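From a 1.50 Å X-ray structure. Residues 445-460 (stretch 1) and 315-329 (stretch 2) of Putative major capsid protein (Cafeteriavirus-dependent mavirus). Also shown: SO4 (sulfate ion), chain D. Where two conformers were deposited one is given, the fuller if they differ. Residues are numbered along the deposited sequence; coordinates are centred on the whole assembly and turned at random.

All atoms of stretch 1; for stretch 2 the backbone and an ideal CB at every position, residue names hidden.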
# COMPACT_ATOMS: atom_id res chain seq x y z
N ASN C 445 -2.33 -34.92 -18.29
CA ASN C 445 -3.43 -35.90 -18.29
C ASN C 445 -2.97 -37.25 -17.72
O ASN C 445 -3.17 -38.31 -18.31
CB ASN C 445 -4.00 -36.07 -19.69
CG ASN C 445 -5.29 -36.87 -19.68
OD1 ASN C 445 -5.96 -36.97 -18.66
ND2 ASN C 445 -5.63 -37.45 -20.83
N LYS C 446 -2.35 -37.21 -16.55
CA LYS C 446 -1.80 -38.38 -15.90
C LYS C 446 -2.62 -38.59 -14.64
O LYS C 446 -2.81 -37.64 -13.86
CB LYS C 446 -0.35 -38.15 -15.53
CG LYS C 446 0.27 -39.31 -14.77
CD LYS C 446 1.69 -39.07 -14.30
CE LYS C 446 2.08 -40.11 -13.28
NZ LYS C 446 2.01 -41.50 -13.83
N SER C 447 -3.10 -39.82 -14.42
CA SER C 447 -3.86 -40.14 -13.23
C SER C 447 -2.91 -40.23 -12.03
O SER C 447 -1.80 -40.77 -12.14
CB SER C 447 -4.62 -41.48 -13.40
OG SER C 447 -5.55 -41.40 -14.46
N ILE C 448 -3.33 -39.67 -10.90
CA ILE C 448 -2.57 -39.72 -9.66
C ILE C 448 -3.48 -40.05 -8.49
O ILE C 448 -4.70 -39.87 -8.55
CB ILE C 448 -1.82 -38.39 -9.36
CG1 ILE C 448 -2.79 -37.19 -9.26
CG2 ILE C 448 -0.74 -38.18 -10.40
CD1 ILE C 448 -2.14 -35.92 -8.75
N ASN C 449 -2.87 -40.56 -7.42
CA ASN C 449 -3.56 -40.74 -6.15
C ASN C 449 -2.84 -39.93 -5.09
O ASN C 449 -1.62 -39.96 -5.03
CB ASN C 449 -3.59 -42.21 -5.75
CG ASN C 449 -4.30 -43.08 -6.78
OD1 ASN C 449 -5.44 -42.81 -7.15
ND2 ASN C 449 -3.63 -44.12 -7.23
N MET C 450 -3.59 -39.15 -4.31
CA MET C 450 -3.03 -38.31 -3.25
C MET C 450 -3.69 -38.61 -1.91
O MET C 450 -4.88 -38.83 -1.83
CB MET C 450 -3.23 -36.83 -3.61
CG MET C 450 -2.66 -35.85 -2.57
SD MET C 450 -2.99 -34.10 -2.91
CE MET C 450 -1.68 -33.80 -4.04
N GLN C 451 -2.89 -38.53 -0.84
CA GLN C 451 -3.39 -38.57 0.51
C GLN C 451 -2.71 -37.43 1.27
O GLN C 451 -1.53 -37.16 1.06
CB GLN C 451 -3.03 -39.93 1.14
CG GLN C 451 -3.64 -40.19 2.50
CD GLN C 451 -3.60 -41.68 2.85
OE1 GLN C 451 -2.55 -42.31 2.75
NE2 GLN C 451 -4.74 -42.23 3.24
N VAL C 452 -3.49 -36.75 2.10
CA VAL C 452 -3.01 -35.61 2.90
C VAL C 452 -3.23 -35.89 4.38
O VAL C 452 -4.35 -36.16 4.79
CB VAL C 452 -3.75 -34.32 2.48
CG1 VAL C 452 -3.40 -33.15 3.39
CG2 VAL C 452 -3.42 -34.00 1.02
N GLN C 453 -2.16 -35.77 5.17
CA GLN C 453 -2.21 -35.83 6.63
C GLN C 453 -1.95 -34.41 7.15
O GLN C 453 -0.96 -33.81 6.74
CB GLN C 453 -1.13 -36.77 7.15
CG GLN C 453 -1.01 -36.82 8.66
CD GLN C 453 0.27 -37.46 9.13
OE1 GLN C 453 1.24 -36.78 9.45
NE2 GLN C 453 0.30 -38.80 9.11
N ALA C 454 -2.82 -33.90 8.01
CA ALA C 454 -2.62 -32.60 8.66
C ALA C 454 -2.57 -32.80 10.16
O ALA C 454 -3.44 -33.48 10.70
CB ALA C 454 -3.75 -31.64 8.32
N THR C 455 -1.58 -32.20 10.81
CA THR C 455 -1.49 -32.13 12.26
C THR C 455 -1.84 -30.70 12.66
O THR C 455 -1.31 -29.74 12.07
CB THR C 455 -0.08 -32.53 12.73
OG1 THR C 455 0.28 -33.81 12.18
CG2 THR C 455 -0.01 -32.60 14.24
N PHE C 456 -2.71 -30.54 13.65
CA PHE C 456 -3.27 -29.23 13.94
C PHE C 456 -3.69 -29.07 15.37
O PHE C 456 -3.93 -30.05 16.09
CB PHE C 456 -4.46 -28.94 13.01
CG PHE C 456 -5.57 -29.96 13.11
CD1 PHE C 456 -5.54 -31.12 12.34
CD2 PHE C 456 -6.63 -29.77 13.98
CE1 PHE C 456 -6.58 -32.05 12.43
CE2 PHE C 456 -7.67 -30.69 14.08
CZ PHE C 456 -7.61 -31.84 13.31
N VAL C 457 -3.79 -27.81 15.77
CA VAL C 457 -4.25 -27.44 17.10
C VAL C 457 -5.58 -26.68 17.02
O VAL C 457 -5.85 -25.94 16.05
CB VAL C 457 -3.20 -26.59 17.87
CG1 VAL C 457 -1.94 -27.39 18.13
CG2 VAL C 457 -2.86 -25.29 17.13
N THR C 458 -6.40 -26.85 18.05
CA THR C 458 -7.76 -26.32 18.08
C THR C 458 -7.96 -25.46 19.33
O THR C 458 -7.27 -25.64 20.35
CB THR C 458 -8.77 -27.47 18.09
OG1 THR C 458 -8.47 -28.31 19.21
CG2 THR C 458 -8.69 -28.30 16.81
N PRO C 459 -8.89 -24.51 19.27
CA PRO C 459 -9.07 -23.55 20.37
C PRO C 459 -9.97 -23.98 21.53
O PRO C 459 -10.15 -23.17 22.45
CB PRO C 459 -9.66 -22.36 19.65
CG PRO C 459 -10.51 -22.97 18.60
CD PRO C 459 -9.71 -24.13 18.10
N GLU C 460 -10.52 -25.18 21.52
CA GLU C 460 -11.45 -25.56 22.59
C GLU C 460 -10.74 -25.72 23.95
O GLU C 460 -9.58 -26.09 24.04
CB GLU C 460 -12.21 -26.84 22.23
CG GLU C 460 -13.38 -26.62 21.28
CD GLU C 460 -12.95 -26.32 19.86
OE1 GLU C 460 -11.90 -26.84 19.44
OE2 GLU C 460 -13.68 -25.60 19.17
N UNK C 315 2.64 -27.78 24.31
CA UNK C 315 1.77 -28.74 25.00
C UNK C 315 0.36 -28.80 24.46
O UNK C 315 -0.39 -29.67 24.85
CB UNK C 315 1.71 -28.40 26.49
N UNK C 316 -0.04 -27.89 23.56
CA UNK C 316 -1.39 -27.98 22.98
C UNK C 316 -1.55 -29.36 22.31
O UNK C 316 -0.60 -29.87 21.66
CB UNK C 316 -1.63 -26.85 21.97
N UNK C 317 -2.73 -29.95 22.45
CA UNK C 317 -2.96 -31.27 21.86
C UNK C 317 -2.78 -31.23 20.35
O UNK C 317 -3.30 -30.33 19.71
CB UNK C 317 -4.36 -31.78 22.21
N UNK C 318 -2.01 -32.17 19.81
CA UNK C 318 -1.71 -32.23 18.39
C UNK C 318 -2.65 -33.24 17.77
O UNK C 318 -2.42 -34.45 17.90
CB UNK C 318 -0.25 -32.60 18.13
N UNK C 319 -3.71 -32.76 17.14
CA UNK C 319 -4.71 -33.58 16.46
C UNK C 319 -4.25 -33.91 15.06
O UNK C 319 -3.60 -33.11 14.41
CB UNK C 319 -6.06 -32.87 16.42
N UNK C 320 -4.54 -35.13 14.61
CA UNK C 320 -4.16 -35.57 13.27
C UNK C 320 -5.38 -36.03 12.50
O UNK C 320 -6.23 -36.79 13.02
CB UNK C 320 -3.12 -36.69 13.34
N UNK C 321 -5.46 -35.62 11.25
CA UNK C 321 -6.47 -36.13 10.33
C UNK C 321 -5.76 -36.48 9.04
O UNK C 321 -4.86 -35.77 8.60
CB UNK C 321 -7.59 -35.12 10.09
N UNK C 322 -6.18 -37.60 8.43
CA UNK C 322 -5.64 -38.04 7.17
C UNK C 322 -6.77 -38.38 6.21
O UNK C 322 -7.63 -39.21 6.54
CB UNK C 322 -4.72 -39.24 7.37
N UNK C 323 -6.76 -37.79 5.01
CA UNK C 323 -7.79 -38.10 4.03
C UNK C 323 -7.68 -39.56 3.61
O UNK C 323 -6.64 -40.18 3.73
CB UNK C 323 -7.68 -37.18 2.81
N UNK C 324 -8.79 -40.08 3.10
CA UNK C 324 -8.73 -41.30 2.32
C UNK C 324 -7.94 -40.99 1.05
O UNK C 324 -7.68 -39.80 0.73
CB UNK C 324 -10.13 -41.83 2.00
N UNK C 325 -7.52 -42.01 0.31
CA UNK C 325 -6.83 -41.78 -0.96
C UNK C 325 -7.77 -41.07 -1.91
O UNK C 325 -8.94 -41.44 -2.02
CB UNK C 325 -6.33 -43.09 -1.57
N UNK C 326 -7.27 -40.01 -2.54
CA UNK C 326 -8.03 -39.21 -3.49
C UNK C 326 -7.52 -39.51 -4.89
O UNK C 326 -6.35 -39.23 -5.22
CB UNK C 326 -7.92 -37.72 -3.17
N UNK C 327 -8.40 -40.08 -5.72
CA UNK C 327 -8.09 -40.48 -7.08
C UNK C 327 -8.38 -39.32 -8.01
O UNK C 327 -9.49 -38.80 -8.01
CB UNK C 327 -8.89 -41.72 -7.49
N UNK C 328 -7.37 -38.90 -8.78
CA UNK C 328 -7.53 -37.82 -9.74
C UNK C 328 -7.14 -38.31 -11.12
O UNK C 328 -6.15 -39.00 -11.26
CB UNK C 328 -6.69 -36.60 -9.34
N UNK C 329 -7.90 -37.91 -12.14
CA UNK C 329 -7.59 -38.36 -13.52
C UNK C 329 -6.56 -37.49 -14.26
O UNK C 329 -6.15 -37.81 -15.39
CB UNK C 329 -8.88 -38.39 -14.34
S SO4 D . -1.27 -34.87 22.46
O1 SO4 D . -0.95 -34.54 23.86
O2 SO4 D . -0.89 -36.26 22.12
O3 SO4 D . -2.73 -34.77 22.31
O4 SO4 D . -0.50 -33.95 21.56

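Stretch 2 runs antiparallel to strand 448-457, pairing in two ladders whose register shifts by one residue between Met-450 and Gln-453.

Position 315 has nothing of stretch 1 near its CB, so many residues would serve; it is Glu-315, which makes no contact. At 316 the CB points toward Val-457, 3.9 Å from its CG1, and the carbonyl of Thr-458 lies farther along. A long side chain with an apolar stem and a donor at its end would suit. Arg-316 lays one guanidinium face over Val-457 CG2 and donates from NH2 to Thr-458 O (3.0 Å), while a water links its NE to the same carbonyl.

Positions 317 and 318 point sideways, beside the sulfate, and favour polar or basic residues. Asn-317 donates from ND2 to sulfate O3 (2.8 Å); Lys-318 rests its CB against Thr-455 CG2 (3.9 Å) and leads its end away.

At 319 the backbone pairs with Phe-456, and the CB lies on the side of the sheet bearing that ring. Flat or apolar groups would fit. In His-319, CB sits over the ring face, 3.8 Å from the centroid of Phe-456, and the two rings meet obliquely.

Position 320 lies on the other side, near Thr-455 and Gln-453, where a beta-branched residue would be at home. Ile-320 sets CG2 against Gln-453 CG (3.7 Å). At 321 the CB is 4.0 Å from Phe-456 CE1, inviting an apolar residue; Leu-321 brings CD1 to Phe-456 CZ (3.6 Å).

Position 322 faces Gln-453, so a small polar or beta-branched residue is plausible. Thr-322 packs CG2 on Gln-451 CG (3.6 Å), and a water joins its OG1 to Gln-453 NE2.

At 323 the ladder breaks: its N still bonds Val-452 O, but Val-452 N lacks a backbone acceptor from stretch 2. A short side chain with an oxygen could supply one. Thr-323 OG1 does, accepting from Val-452 N at 3.1 Å and donating to the carbonyl oxygen of 324.

Position 324 points away and is permissive; His-324 barely touches stretch 1. At 325, a small residue suits the space beside Asn-449: Ser-325 OG lies 3.7 Å from Asn-449 CB.

Positions 326 and 328 share the side bearing Ile-448 and Met-450, where flexible apolar chains would fill space. Met-326 CE reaches Val-452 CG2 (3.9 Å); Met-328 CE packs on Met-450 CB (3.5 Å). Between them, 327 has its CB on the side of the sheet bearing Asn-449, close to that side chain, where a small residue fits readily and a larger one would have to turn aside; it is Ala-327, which adds little bulk.

Position 329 points away, suiting polar residues; Asn-329 uses its carbonyl for a water that also contacts Ser-447 OG.

Stretch 2 (315-329) ERNKHILTTHSMAMN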
# COMPACT_ATOMS: atom_id res chain seq x y z
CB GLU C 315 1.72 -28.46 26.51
CG GLU C 315 3.04 -28.80 27.22
CD GLU C 315 3.00 -28.60 28.73
OE1 GLU C 315 1.90 -28.53 29.35
OE2 GLU C 315 4.11 -28.52 29.31
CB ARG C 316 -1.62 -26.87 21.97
CG ARG C 316 -1.66 -25.48 22.59
CD ARG C 316 -1.91 -24.40 21.53
NE ARG C 316 -3.27 -24.48 21.03
CZ ARG C 316 -3.81 -23.59 20.20
NH1 ARG C 316 -3.04 -22.64 19.67
NH2 ARG C 316 -5.09 -23.71 19.84
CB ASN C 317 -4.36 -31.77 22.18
CG ASN C 317 -4.59 -31.98 23.66
OD1 ASN C 317 -5.06 -31.10 24.37
ND2 ASN C 317 -4.22 -33.17 24.13
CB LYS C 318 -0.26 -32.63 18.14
CG LYS C 318 0.76 -31.70 18.80
CD LYS C 318 2.19 -32.07 18.43
CE LYS C 318 3.19 -31.88 19.55
NZ LYS C 318 3.35 -30.47 20.02
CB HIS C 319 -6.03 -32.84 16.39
CG HIS C 319 -6.58 -32.49 17.73
ND1 HIS C 319 -7.05 -33.47 18.59
CD2 HIS C 319 -6.67 -31.32 18.39
CE1 HIS C 319 -7.45 -32.89 19.71
NE2 HIS C 319 -7.22 -31.59 19.62
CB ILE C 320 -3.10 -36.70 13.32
CG1 ILE C 320 -1.87 -36.26 14.13
CG2 ILE C 320 -2.71 -37.15 11.91
CD1 ILE C 320 -0.87 -37.34 14.47
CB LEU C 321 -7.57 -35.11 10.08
CG LEU C 321 -8.64 -34.89 11.15
CD1 LEU C 321 -9.52 -33.68 10.85
CD2 LEU C 321 -9.50 -36.15 11.26
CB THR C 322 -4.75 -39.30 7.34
OG1 THR C 322 -3.73 -39.04 8.33
CG2 THR C 322 -4.08 -39.68 6.05
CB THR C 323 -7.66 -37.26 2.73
OG1 THR C 323 -6.45 -37.59 2.04
CG2 THR C 323 -7.73 -35.75 3.02
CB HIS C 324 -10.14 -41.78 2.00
CG HIS C 324 -10.95 -42.11 3.21
ND1 HIS C 324 -10.53 -43.01 4.16
CD2 HIS C 324 -12.14 -41.63 3.64
CE1 HIS C 324 -11.43 -43.09 5.12
NE2 HIS C 324 -12.42 -42.26 4.83
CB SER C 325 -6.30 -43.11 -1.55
OG SER C 325 -5.56 -42.88 -2.73
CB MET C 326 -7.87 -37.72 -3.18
CG MET C 326 -8.42 -37.35 -1.81
SD MET C 326 -8.06 -35.63 -1.34
CE MET C 326 -6.32 -35.69 -0.94
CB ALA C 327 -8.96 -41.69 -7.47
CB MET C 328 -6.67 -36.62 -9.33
CG MET C 328 -7.26 -35.94 -8.11
SD MET C 328 -6.19 -34.66 -7.39
CE MET C 328 -5.19 -35.64 -6.31
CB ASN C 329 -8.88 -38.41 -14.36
CG ASN C 329 -9.88 -39.41 -13.81
OD1 ASN C 329 -9.51 -40.51 -13.40
ND2 ASN C 329 -11.16 -39.05 -13.84
O HOH W 1 -5.10 -26.53 21.92
O HOH W 2 -5.42 -28.63 20.10
O HOH W 3 -1.47 -40.57 8.15
O HOH W 4 -5.68 -40.00 -17.04
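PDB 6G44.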